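Side-chain contacts in aminotransferase class I and II (Streptococcus suis 89/1591, PDB 3OP7), which probably catalyses pyridoxal-phosphate-dependent transfer of amino groups, carrying its cofactor bound to a lysine as an internal aldimine: residues H107-Y112 with E145-L150; D130-E135 with I158-A163. All coordinates share one frame; numbering follows the deposited sequence. Where two conformers were deposited one is given.

Contact 1. Residues H107-Y112 with E145-L150. With EDO (1,2-ethanediol), chain J.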
ATOM      1  N   HIS A 107      14.706  19.318   6.588  1.00 30.81           N
ATOM      2  CA  HIS A 107      14.328  20.256   5.572  1.00 29.81           C
ATOM      3  C   HIS A 107      14.200  19.513   4.235  1.00 28.11           C
ATOM      4  O   HIS A 107      15.117  18.785   3.827  1.00 27.19           O
ATOM      5  CB  HIS A 107      15.402  21.366   5.445  1.00 29.90           C
ATOM      6  CG  HIS A 107      15.065  22.408   4.432  1.00 30.13           C
ATOM      7  ND1 HIS A 107      15.895  22.728   3.371  1.00 30.43           N
ATOM      8  CD2 HIS A 107      13.978  23.215   4.321  1.00 30.18           C
ATOM      9  CE1 HIS A 107      15.319  23.685   2.653  1.00 29.20           C
ATOM     10  NE2 HIS A 107      14.155  23.993   3.212  1.00 29.92           N
ATOM     11  N   VAL A 108      13.092  19.742   3.538  1.00 27.41           N
ATOM     12  CA  VAL A 108      12.805  19.087   2.255  1.00 26.31           C
ATOM     13  C   VAL A 108      12.301  20.153   1.315  1.00 27.24           C
ATOM     14  O   VAL A 108      11.540  21.022   1.730  1.00 29.43           O
ATOM     15  CB  VAL A 108      11.703  17.986   2.447  1.00 25.79           C
ATOM     16  CG1 VAL A 108      11.170  17.458   1.089  1.00 25.66           C
ATOM     17  CG2 VAL A 108      12.217  16.860   3.350  1.00 24.99           C
ATOM     18  N   ILE A 109      12.736  20.109   0.054  1.00 26.19           N
ATOM     19  CA  ILE A 109      12.262  21.003  -0.977  1.00 25.51           C
ATOM     20  C   ILE A 109      11.527  20.195  -2.031  1.00 25.81           C
ATOM     21  O   ILE A 109      12.042  19.174  -2.477  1.00 25.09           O
ATOM     22  CB  ILE A 109      13.437  21.728  -1.639  1.00 26.15           C
ATOM     23  CG1 ILE A 109      14.219  22.526  -0.596  1.00 26.05           C
ATOM     24  CG2 ILE A 109      12.972  22.633  -2.824  1.00 24.63           C
ATOM     25  CD1 ILE A 109      15.521  23.161  -1.154  1.00 27.46           C
ATOM     26  N   SER A 110      10.309  20.629  -2.377  1.00 24.84           N
ATOM     27  CA  SER A 110       9.489  19.931  -3.356  1.00 24.32           C
ATOM     28  C   SER A 110       9.125  20.815  -4.479  1.00 24.54           C
ATOM     29  O   SER A 110       8.731  21.970  -4.256  1.00 25.18           O
ATOM     30  CB  SER A 110       8.208  19.413  -2.725  1.00 24.02           C
ATOM     31  OG  SER A 110       7.404  18.755  -3.711  1.00 26.19           O
ATOM     32  N   LEU A 111       9.288  20.283  -5.695  1.00 24.94           N
ATOM     33  CA  LEU A 111       8.676  20.854  -6.879  1.00 24.96           C
ATOM     34  C   LEU A 111       7.207  21.169  -6.566  1.00 25.06           C
ATOM     35  O   LEU A 111       6.561  20.447  -5.812  1.00 25.57           O
ATOM     36  CB  LEU A 111       8.778  19.852  -8.040  1.00 24.67           C
ATOM     37  CG  LEU A 111       8.434  20.312  -9.453  1.00 24.97           C
ATOM     38  CD1 LEU A 111       9.384  21.401  -9.904  1.00 25.53           C
ATOM     39  CD2 LEU A 111       8.404  19.070 -10.407  1.00 24.25           C
ATOM     40  N   TYR A 112       6.678  22.251  -7.153  1.00 27.11           N
ATOM     41  CA  TYR A 112       5.336  22.684  -6.779  1.00 27.97           C
ATOM     42  C   TYR A 112       4.721  23.560  -7.852  1.00 29.04           C
ATOM     43  O   TYR A 112       5.390  24.479  -8.383  1.00 31.62           O
ATOM     44  CB  TYR A 112       5.340  23.445  -5.441  1.00 27.72           C
ATOM     45  CG  TYR A 112       3.952  23.670  -4.921  1.00 29.99           C
ATOM     46  CD1 TYR A 112       3.300  22.657  -4.216  1.00 29.53           C
ATOM     47  CD2 TYR A 112       3.258  24.854  -5.162  1.00 33.45           C
ATOM     48  CE1 TYR A 112       2.018  22.799  -3.751  1.00 34.94           C
ATOM     49  CE2 TYR A 112       1.952  25.020  -4.666  1.00 36.38           C
ATOM     50  CZ  TYR A 112       1.342  23.976  -3.981  1.00 37.28           C
ATOM     51  OH  TYR A 112       0.051  24.070  -3.475  1.00 43.30           O
ATOM     52  N   GLU A 145      18.144  28.950 -10.133  1.00 34.06           N
ATOM     53  CA  GLU A 145      18.640  30.035  -9.248  1.00 35.79           C
ATOM     54  C   GLU A 145      17.819  30.119  -7.963  1.00 35.28           C
ATOM     55  O   GLU A 145      18.376  30.366  -6.892  1.00 35.38           O
ATOM     56  CB  GLU A 145      18.632  31.415  -9.916  1.00 37.51           C
ATOM     57  CG  GLU A 145      19.532  31.491 -11.076  1.00 40.91           C
ATOM     58  CD  GLU A 145      19.657  32.905 -11.630  1.00 46.41           C
ATOM     59  OE1 GLU A 145      18.882  33.805 -11.192  1.00 46.81           O
ATOM     60  OE2 GLU A 145      20.544  33.096 -12.488  1.00 52.56           O
ATOM     61  N   LYS A 146      16.503  29.901  -8.050  1.00 34.38           N
ATOM     62  CA  LYS A 146      15.668  29.915  -6.848  1.00 34.91           C
ATOM     63  C   LYS A 146      15.958  28.737  -5.982  1.00 33.72           C
ATOM     64  O   LYS A 146      15.892  28.817  -4.737  1.00 33.86           O
ATOM     65  CB  LYS A 146      14.178  30.030  -7.180  1.00 36.77           C
ATOM     66  CG  LYS A 146      13.915  31.432  -7.751  1.00 39.24           C
ATOM     67  CD  LYS A 146      12.447  31.855  -7.871  1.00 44.08           C
ATOM     68  CE  LYS A 146      12.336  33.184  -8.613  1.00 45.79           C
ATOM     69  NZ  LYS A 146      12.212  32.983 -10.078  1.00 44.41           N
ATOM     70  N   LEU A 147      16.267  27.607  -6.605  1.00 32.38           N
ATOM     71  CA  LEU A 147      16.657  26.447  -5.798  1.00 29.99           C
ATOM     72  C   LEU A 147      17.902  26.738  -4.964  1.00 30.84           C
ATOM     73  O   LEU A 147      17.992  26.315  -3.797  1.00 31.14           O
ATOM     74  CB  LEU A 147      16.908  25.229  -6.649  1.00 29.32           C
ATOM     75  CG  LEU A 147      17.259  23.937  -5.882  1.00 28.39           C
ATOM     76  CD1 LEU A 147      16.178  23.473  -4.878  1.00 29.84           C
ATOM     77  CD2 LEU A 147      17.567  22.825  -6.889  1.00 28.37           C
ATOM     78  N   ARG A 148      18.868  27.430  -5.561  1.00 33.00           N
ATOM     79  CA  ARG A 148      20.073  27.830  -4.834  1.00 34.23           C
ATOM     80  C   ARG A 148      19.748  28.733  -3.637  1.00 34.93           C
ATOM     81  O   ARG A 148      20.514  28.742  -2.687  1.00 37.00           O
ATOM     82  CB  ARG A 148      21.096  28.475  -5.762  1.00 34.89           C
ATOM     83  CG  ARG A 148      21.693  27.515  -6.761  1.00 34.96           C
ATOM     84  CD  ARG A 148      22.811  28.164  -7.567  1.00 36.87           C
ATOM     85  NE  ARG A 148      23.245  27.277  -8.627  1.00 36.01           N
ATOM     86  CZ  ARG A 148      22.691  27.215  -9.824  1.00 39.11           C
ATOM     87  NH1 ARG A 148      21.788  28.115 -10.216  1.00 46.21           N
ATOM     88  NH2 ARG A 148      23.120  26.314 -10.681  1.00 39.44           N
ATOM     89  N   GLN A 149      18.640  29.471  -3.682  1.00 35.31           N
ATOM     90  CA  GLN A 149      18.212  30.331  -2.573  0.50 36.26           C
ATOM     91  C   GLN A 149      17.491  29.527  -1.486  1.00 35.41           C
ATOM     92  O   GLN A 149      17.568  29.861  -0.278  1.00 36.35           O
ATOM     93  CB  GLN A 149      17.295  31.460  -3.073  0.50 36.84           C
ATOM     94  CG  GLN A 149      17.909  32.415  -4.062  0.50 41.10           C
ATOM     95  CD  GLN A 149      16.913  33.450  -4.518  0.50 42.50           C
ATOM     96  OE1 GLN A 149      15.706  33.191  -4.537  0.50 44.48           O
ATOM     97  NE2 GLN A 149      17.397  34.630  -4.868  0.50 48.92           N
ATOM     98  N   LEU A 150      16.797  28.462  -1.890  1.00 33.20           N
ATOM     99  CA  LEU A 150      16.034  27.650  -0.932  1.00 32.14           C
ATOM    100  C   LEU A 150      16.852  26.607  -0.195  1.00 31.11           C
ATOM    101  O   LEU A 150      16.514  26.248   0.924  1.00 31.53           O
ATOM    102  CB  LEU A 150      14.884  26.925  -1.631  1.00 31.56           C
ATOM    103  CG  LEU A 150      13.791  27.839  -2.207  1.00 32.96           C
ATOM    104  CD1 LEU A 150      12.958  27.030  -3.212  1.00 33.27           C
ATOM    105  CD2 LEU A 150      12.928  28.353  -1.044  1.00 33.86           C
TER
HETATM  106  C1  EDO J 407      27.094  24.673  -6.527  1.00 49.70           C
HETATM  107  O1  EDO J 407      27.308  23.628  -7.505  1.00 50.98           O
HETATM  108  C2  EDO J 407      26.689  25.973  -7.229  1.00 48.67           C
HETATM  109  O2  EDO J 407      25.271  26.207  -7.260  1.00 42.64           O

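Contact 2. Residues D130-E135 with I158-A163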
ATOM      1  N   ASP A 130       9.871  23.419   1.862  1.00 29.67           N
ATOM      2  CA  ASP A 130       9.853  24.574   0.993  1.00 29.93           C
ATOM      3  C   ASP A 130       9.385  24.167  -0.412  1.00 29.81           C
ATOM      4  O   ASP A 130       9.656  23.051  -0.878  1.00 29.30           O
ATOM      5  CB  ASP A 130      11.270  25.172   0.918  1.00 31.83           C
ATOM      6  CG  ASP A 130      11.558  26.194   2.014  1.00 35.01           C
ATOM      7  OD1 ASP A 130      10.679  27.059   2.278  1.00 36.87           O
ATOM      8  OD2 ASP A 130      12.669  26.149   2.604  1.00 34.89           O
ATOM      9  N   LEU A 131       8.697  25.079  -1.081  1.00 30.04           N
ATOM     10  CA  LEU A 131       8.116  24.826  -2.384  1.00 29.55           C
ATOM     11  C   LEU A 131       8.918  25.474  -3.485  1.00 29.47           C
ATOM     12  O   LEU A 131       9.188  26.686  -3.485  1.00 30.62           O
ATOM     13  CB  LEU A 131       6.676  25.297  -2.403  1.00 30.40           C
ATOM     14  CG  LEU A 131       5.774  24.645  -1.328  1.00 30.48           C
ATOM     15  CD1 LEU A 131       4.347  25.246  -1.451  1.00 34.40           C
ATOM     16  CD2 LEU A 131       5.717  23.135  -1.363  1.00 30.02           C
ATOM     17  N   TRP A 132       9.320  24.659  -4.431  1.00 28.04           N
ATOM     18  CA  TRP A 132      10.126  25.109  -5.551  1.00 27.74           C
ATOM     19  C   TRP A 132       9.184  25.257  -6.743  1.00 28.24           C
ATOM     20  O   TRP A 132       8.798  24.270  -7.365  1.00 26.77           O
ATOM     21  CB  TRP A 132      11.205  24.057  -5.780  1.00 27.59           C
ATOM     22  CG  TRP A 132      12.239  24.438  -6.825  1.00 24.70           C
ATOM     23  CD1 TRP A 132      12.643  25.709  -7.187  1.00 25.44           C
ATOM     24  CD2 TRP A 132      13.030  23.535  -7.612  1.00 25.99           C
ATOM     25  NE1 TRP A 132      13.616  25.622  -8.136  1.00 28.27           N
ATOM     26  CE2 TRP A 132      13.855  24.312  -8.439  1.00 26.13           C
ATOM     27  CE3 TRP A 132      13.099  22.148  -7.723  1.00 25.15           C
ATOM     28  CZ2 TRP A 132      14.774  23.729  -9.346  1.00 27.49           C
ATOM     29  CZ3 TRP A 132      14.002  21.578  -8.624  1.00 26.53           C
ATOM     30  CH2 TRP A 132      14.816  22.345  -9.402  1.00 25.49           C
ATOM     31  N   GLN A 133       8.874  26.517  -7.054  1.00 28.49           N
ATOM     32  CA  GLN A 133       7.709  26.867  -7.896  1.00 30.35           C
ATOM     33  C   GLN A 133       7.990  26.750  -9.395  1.00 30.58           C
ATOM     34  O   GLN A 133       8.927  27.348  -9.911  1.00 31.64           O
ATOM     35  CB  GLN A 133       7.224  28.311  -7.613  1.00 32.20           C
ATOM     36  CG  GLN A 133       6.730  28.556  -6.161  1.00 35.23           C
ATOM     37  CD  GLN A 133       5.344  28.026  -5.871  1.00 39.63           C
ATOM     38  OE1 GLN A 133       4.595  27.636  -6.785  1.00 40.98           O
ATOM     39  NE2 GLN A 133       4.998  27.968  -4.577  1.00 42.84           N
ATOM     40  N   ILE A 134       7.140  25.994 -10.098  1.00 29.69           N
ATOM     41  CA  ILE A 134       7.229  25.878 -11.533  1.00 30.58           C
ATOM     42  C   ILE A 134       6.797  27.222 -12.121  1.00 32.35           C
ATOM     43  O   ILE A 134       5.979  27.943 -11.513  1.00 32.15           O
ATOM     44  CB  ILE A 134       6.418  24.705 -12.119  1.00 28.85           C
ATOM     45  CG1 ILE A 134       4.918  24.903 -11.896  1.00 30.15           C
ATOM     46  CG2 ILE A 134       6.908  23.322 -11.499  1.00 29.17           C
ATOM     47  CD1 ILE A 134       4.062  23.665 -12.303  1.00 29.19           C
ATOM     48  N   GLU A 135       7.377  27.548 -13.282  1.00 33.72           N
ATOM     49  CA  GLU A 135       7.159  28.807 -13.944  1.00 36.47           C
ATOM     50  C   GLU A 135       6.685  28.638 -15.394  1.00 37.48           C
ATOM     51  O   GLU A 135       7.422  28.198 -16.293  1.00 34.87           O
ATOM     52  CB  GLU A 135       8.428  29.679 -13.880  1.00 36.86           C
ATOM     53  CG  GLU A 135       8.605  30.292 -12.467  1.00 40.78           C
ATOM     54  CD  GLU A 135       9.995  30.855 -12.183  1.00 44.73           C
ATOM     55  OE1 GLU A 135      10.752  31.081 -13.141  1.00 40.32           O
ATOM     56  OE2 GLU A 135      10.330  31.016 -10.981  1.00 46.10           O
ATOM     57  N   ILE A 158      15.320  16.724  -2.030  1.00 23.28           N
ATOM     58  CA  ILE A 158      14.615  17.490  -3.014  1.00 24.23           C
ATOM     59  C   ILE A 158      13.724  16.504  -3.775  1.00 23.58           C
ATOM     60  O   ILE A 158      14.210  15.438  -4.220  1.00 23.48           O
ATOM     61  CB  ILE A 158      15.576  18.163  -4.011  1.00 22.95           C
ATOM     62  CG1 ILE A 158      16.489  19.147  -3.285  1.00 25.89           C
ATOM     63  CG2 ILE A 158      14.796  18.935  -5.132  1.00 25.14           C
ATOM     64  CD1 ILE A 158      17.741  19.544  -4.094  1.00 28.12           C
ATOM     65  N   CYS A 159      12.438  16.836  -3.871  1.00 23.04           N
ATOM     66  CA  CYS A 159      11.466  16.006  -4.579  1.00 23.33           C
ATOM     67  C   CYS A 159      11.077  16.622  -5.893  1.00 24.19           C
ATOM     68  O   CYS A 159      10.687  17.809  -5.958  1.00 24.72           O
ATOM     69  CB  CYS A 159      10.222  15.774  -3.709  1.00 22.98           C
ATOM     70  SG  CYS A 159      10.501  15.056  -2.117  1.00 25.67           S
ATOM     71  N   ILE A 160      11.191  15.829  -6.966  1.00 23.77           N
ATOM     72  CA  ILE A 160      10.731  16.209  -8.278  1.00 23.64           C
ATOM     73  C   ILE A 160       9.858  15.113  -8.892  1.00 23.83           C
ATOM     74  O   ILE A 160       9.852  13.976  -8.431  1.00 21.39           O
ATOM     75  CB  ILE A 160      11.917  16.490  -9.219  1.00 25.16           C
ATOM     76  CG1 ILE A 160      12.744  15.222  -9.510  1.00 24.44           C
ATOM     77  CG2 ILE A 160      12.810  17.646  -8.675  1.00 25.21           C
ATOM     78  CD1 ILE A 160      13.850  15.491 -10.629  1.00 24.04           C
ATOM     79  N   ASN A 161       9.142  15.461  -9.958  1.00 23.89           N
ATOM     80  CA  ASN A 161       8.255  14.564 -10.664  1.00 23.81           C
ATOM     81  C   ASN A 161       8.611  14.866 -12.133  1.00 24.65           C
ATOM     82  O   ASN A 161       8.439  15.981 -12.626  1.00 24.97           O
ATOM     83  CB  ASN A 161       6.824  14.927 -10.262  1.00 23.48           C
ATOM     84  CG  ASN A 161       5.730  14.043 -10.853  1.00 25.62           C
ATOM     85  OD1 ASN A 161       4.558  14.486 -10.877  1.00 25.83           O
ATOM     86  ND2 ASN A 161       6.051  12.811 -11.262  1.00 22.65           N
ATOM     87  N   ASN A 162       9.156  13.872 -12.819  1.00 23.89           N
ATOM     88  CA  ASN A 162       9.762  14.074 -14.126  1.00 25.31           C
ATOM     89  C   ASN A 162       9.334  12.930 -15.070  1.00 26.08           C
ATOM     90  O   ASN A 162       9.832  11.808 -14.937  1.00 23.62           O
ATOM     91  CB  ASN A 162      11.287  14.106 -14.014  1.00 26.10           C
ATOM     92  CG  ASN A 162      11.944  14.920 -15.140  1.00 27.09           C
ATOM     93  OD1 ASN A 162      11.365  15.931 -15.641  1.00 29.22           O
ATOM     94  ND2 ASN A 162      13.122  14.475 -15.586  1.00 24.85           N
ATOM     95  N   ALA A 163       8.440  13.183 -16.040  1.00 25.21           N
ATOM     96  CA  ALA A 163       7.729  14.468 -16.244  1.00 25.66           C
ATOM     97  C   ALA A 163       6.755  14.829 -15.162  1.00 24.66           C
ATOM     98  O   ALA A 163       6.332  13.955 -14.412  1.00 25.64           O
ATOM     99  CB  ALA A 163       6.996  14.423 -17.597  1.00 26.65           C
TER

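Contact 1. Residues H107-Y112 with E145-L150
His107 and Ile109 of strand 107-112 meet the end of a helix whose segment 145-150 runs nearly antiparallel to the strand, at 159° between their directions, with the two axes 10.5 Å apart at closest approach. Ile109 carries most of the apolar contact. With its CG1 branch beside the backbone N (chi1 -59°) and the chain then extended, the CD1 methyl reaches the helix and touches two leucines: Ile109 CD1 lies 3.8 Å from Leu147 CD1 and equally far from Leu150 CB. The second branch joins in, Ile109 CG2 resting 3.9 Å from Leu147 CD1, so that a single leucine methyl touches both arms of the isoleucine as the two side chains cross obliquely. A beta-branched residue suits this place because it is at home in a strand and offers two separate arms to the helix. Leu147, one turn before Leu150, leaves the helix at a slant, but its CG lies anti to the backbone N, and CD1 thereby closes on the isoleucine. At the start of the strand, His107 turns the edge of its imidazole to the helix end, with CE1 3.3 Å from the carbonyl O of Leu150, near the ring plane. Both ring nitrogens are engaged by other residues, ND1 with Thr155 and NE2 with Asp130, which fixes the rotation of this buried ring. On the far flank, Arg148 NE donates a somewhat bent hydrogen bond (2.7 Å, 145° at the hydrogen) to O2 of a probably crystallisation-derived ethanediol, in plane at the guanidinium edge; NH2 forms a salt bridge with Glu178. Strand 128-135 adds Trp132 against both Ile109 and Leu147, and helix 173-184 covers Leu147 with Leu179 and Ile182, as part of an apolar layer between sheet and helices.

Contact 2. Residues D130-E135 with I158-A163
Trp132 spans the distance from strand 128-135 to Ile158 and Ile160 on strand 157-161, two strands that are not neighbours in the sheet, the closest CA atoms, those of Trp132 and Ile158, being 9.2 Å apart. Two residues earlier, Asp130 is tied through its backbone to Val108 and Ser110 of the intervening strand. At Trp132 the indole CG stands anti to the backbone N (chi1 -174°), and the six-membered ring extends toward the second strand. Its CZ3 comes 4.1 Å from Ile160 CG2, which lies at the ring edge and near its plane; the indole and the isoleucine lie alongside each other with the same heading. Ile158 CG2 approaches the same carbon obliquely, at 4.5 Å, a looser touch. Tryptophan suits this position because its long, flat, largely apolar side chain can bridge the width of a strand, while its one polar atom, NE1, is hydrogen-bonded to the carbonyl O of Asp143. Farther along, Ile134 pairs through its backbone with Tyr112. Leu179 of helix 173-184 lies against Trp132 and Ile160; helices packed in this way on a largely parallel sheet are characteristic of the alpha/beta/alpha large domain of fold-type I PLP-dependent enzymes.

The centres of contact 1 and contact 2 lie about 8 Å apart, and both reach the same mixed sheet, contact 1 through one strand and a helix packed on it, contact 2 through two strands. Strand 107-112 sits between strands 128-135 and 157-161 and is parallel to each; the backbone pair Ile109 O and Cys159 N, 2.8 Å apart, is one probable hydrogen bond that joins the contacts. Along the chain their segments alternate: 107-112, 130-135, 145-150, then 158-163, with helix 144-150 leading into strand 157-161. The contacts share one apolar side of the sheet, where Trp132 touches both Ile109 and Leu147. Lys222, which carries the cofactor, lies later in the same chain.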